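Local coordinates for Cbs-cp12 (Microcystis aeruginosa PCC 7806, PDB 5NMU), which is a fusion of a CBS-domain pair with a CP12 domain that forms hexamers and probably takes part in the redox regulation of photosynthesis in cyanobacteria, at the interface of chains A and B. Residues are numbered along the deposited sequence; one frame, centred on the assembly and turned at random. Chains: chain A/B, Cbs-cp12.

The interface of chains A and B. Residues chain A 55-56, 60, 104, 120; chain B 55-56, 60, 104, 120.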
loop_
_atom_site.group_PDB
_atom_site.type_symbol
_atom_site.label_atom_id
_atom_site.label_comp_id
_atom_site.label_asym_id
_atom_site.label_seq_id
_atom_site.Cartn_x
_atom_site.Cartn_y
_atom_site.Cartn_z
ATOM N N GLU A 55 -9.983 17.287 -3.586
ATOM C CA GLU A 55 -9.085 17.650 -4.694
ATOM C C GLU A 55 -8.305 16.479 -5.295
ATOM O O GLU A 55 -8.087 16.437 -6.519
ATOM C CB GLU A 55 -8.127 18.764 -4.285
ATOM C CG GLU A 55 -7.179 18.402 -3.141
ATOM C CD GLU A 55 -6.231 19.522 -2.799
ATOM O OE1 GLU A 55 -6.357 20.563 -3.417
ATOM O OE2 GLU A 55 -5.364 19.365 -1.888
ATOM N N THR A 56 -7.848 15.578 -4.433
ATOM C CA THR A 56 -7.038 14.438 -4.796
ATOM C C THR A 56 -7.921 13.435 -5.526
ATOM O O THR A 56 -7.454 12.846 -6.508
ATOM C CB THR A 56 -6.309 13.842 -3.524
ATOM O OG1 THR A 56 -5.460 14.849 -2.920
ATOM C CG2 THR A 56 -5.439 12.771 -3.858
ATOM N N TYR A 60 -6.672 12.716 -9.248
ATOM C CA TYR A 60 -6.261 11.327 -9.510
ATOM C C TYR A 60 -7.233 10.562 -10.379
ATOM O O TYR A 60 -6.802 9.796 -11.210
ATOM C CB TYR A 60 -6.075 10.515 -8.240
ATOM C CG TYR A 60 -4.856 10.848 -7.414
ATOM C CD1 TYR A 60 -4.073 12.012 -7.618
ATOM C CD2 TYR A 60 -4.507 10.024 -6.382
ATOM C CE1 TYR A 60 -2.971 12.313 -6.808
ATOM C CE2 TYR A 60 -3.385 10.278 -5.606
ATOM C CZ TYR A 60 -2.637 11.434 -5.793
ATOM O OH TYR A 60 -1.585 11.607 -4.928
ATOM N N ARG A 104 -6.448 13.243 4.261
ATOM C CA ARG A 104 -5.953 14.592 4.548
ATOM C C ARG A 104 -7.064 15.514 5.008
ATOM O O ARG A 104 -6.782 16.671 5.361
ATOM C CB ARG A 104 -5.235 15.154 3.324
ATOM C CG ARG A 104 -3.935 14.373 3.077
ATOM C CD ARG A 104 -3.502 14.358 1.660
ATOM N NE ARG A 104 -4.538 13.833 0.741
ATOM C CZ ARG A 104 -4.702 12.579 0.365
ATOM N NH1 ARG A 104 -3.905 11.625 0.806
ATOM N NH2 ARG A 104 -5.687 12.294 -0.477
ATOM N N VAL A 120 -5.544 18.500 7.015
ATOM C CA VAL A 120 -4.150 18.603 7.361
ATOM C C VAL A 120 -3.664 20.033 7.424
ATOM O O VAL A 120 -2.855 20.338 8.314
ATOM C CB VAL A 120 -3.231 17.726 6.461
ATOM C CG1 VAL A 120 -3.466 16.282 6.832
ATOM C CG2 VAL A 120 -3.449 17.945 4.960
ATOM N N GLU B 55 2.892 19.598 4.350
ATOM C CA GLU B 55 1.931 19.558 5.465
ATOM C C GLU B 55 1.645 18.157 6.013
ATOM O O GLU B 55 1.468 17.989 7.232
ATOM C CB GLU B 55 0.625 20.253 5.094
ATOM C CG GLU B 55 -0.130 19.611 3.928
ATOM C CD GLU B 55 -1.428 20.312 3.624
ATOM O OE1 GLU B 55 -1.692 21.301 4.284
ATOM O OE2 GLU B 55 -2.182 19.882 2.701
ATOM N N THR B 56 1.548 17.187 5.111
ATOM C CA THR B 56 1.221 15.815 5.423
ATOM C C THR B 56 2.419 15.182 6.119
ATOM O O THR B 56 2.211 14.423 7.073
ATOM C CB THR B 56 0.755 15.042 4.122
ATOM O OG1 THR B 56 -0.410 15.685 3.552
ATOM C CG2 THR B 56 0.347 13.712 4.407
ATOM N N TYR B 60 1.554 13.903 9.799
ATOM C CA TYR B 60 1.689 12.452 10.003
ATOM C C TYR B 60 2.882 12.067 10.847
ATOM O O TYR B 60 2.772 11.163 11.644
ATOM C CB TYR B 60 1.808 11.680 8.700
ATOM C CG TYR B 60 0.546 11.570 7.878
ATOM C CD1 TYR B 60 -0.612 12.352 8.123
ATOM C CD2 TYR B 60 0.519 10.717 6.812
ATOM C CE1 TYR B 60 -1.753 12.255 7.317
ATOM C CE2 TYR B 60 -0.623 10.568 6.038
ATOM C CZ TYR B 60 -1.745 11.356 6.265
ATOM O OH TYR B 60 -2.793 11.161 5.400
ATOM N N ARG B 104 1.047 14.848 -3.679
ATOM C CA ARG B 104 0.085 15.928 -3.916
ATOM C C ARG B 104 0.771 17.214 -4.330
ATOM O O ARG B 104 0.077 18.197 -4.639
ATOM C CB ARG B 104 -0.781 16.134 -2.676
ATOM C CG ARG B 104 -1.697 14.918 -2.471
ATOM C CD ARG B 104 -2.083 14.687 -1.058
ATOM N NE ARG B 104 -0.919 14.547 -0.153
ATOM C CZ ARG B 104 -0.299 13.429 0.173
ATOM N NH1 ARG B 104 -0.689 12.266 -0.311
ATOM N NH2 ARG B 104 0.728 13.496 1.011
ATOM N N VAL B 120 -1.762 19.502 -6.227
ATOM C CA VAL B 120 -3.099 19.094 -6.581
ATOM C C VAL B 120 -4.080 20.243 -6.590
ATOM O O VAL B 120 -4.951 20.262 -7.473
ATOM C CB VAL B 120 -3.619 17.904 -5.723
ATOM C CG1 VAL B 120 -2.869 16.666 -6.149
ATOM C CG2 VAL B 120 -3.487 18.128 -4.212
HETATM O O HOH W 1 -2.434 11.208 -2.280
HETATM O O HOH W 2 -1.876 11.211 2.745
#
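The guanidinium groups of A:Arg104 and B:Arg104 lie across the two-fold axis with their planes nearly parallel, 2° apart, and NH1 faces NH1 at 3.5 Å. At its edge, in plane, each guanidinium takes a water: A:Arg104 NH1 reaches water 2 at 2.8 Å, which B:Tyr60 OH, the phenol oxygen, also meets at 2.8 Å. Water 1 does the same for A:Tyr60 and B:Arg104. One face of each tyrosine ring is covered from its own chain, A:Thr56 CG2 sitting 3.6 Å above the centre of A:Tyr60. The arginine chain bends at chi3 (-56°), which turns the guanidinium back over the partner's CD; the very close CD–CD approach is doubtful. The two guanidinium groups, if both charged, would probably repel each other, and the waters at their edges may ease that. An alanine in place of A:Arg104 would probably leave water 2 and B:Tyr60 OH without their link to chain A and open a gap beside B:Arg104. Farther from the axis, the A:Val120 and B:Glu55 side chains cross at about a right angle, A:Val120 CG2 lying 3.4 Å from B:Glu55 CD, the carboxylate carbon, with the twin pair opposite. No direct polar bond crosses here, so the patch appears to rest on water bridges and packing. A:Glu55, A:Thr56 and A:Tyr60 belong to helix 55-63, A:Val120 starts helix 120-126, and A:Arg104 lies in the loop just before strand 105-110; with their chain B twins they join the CBS regions of two subunits within the hexamer.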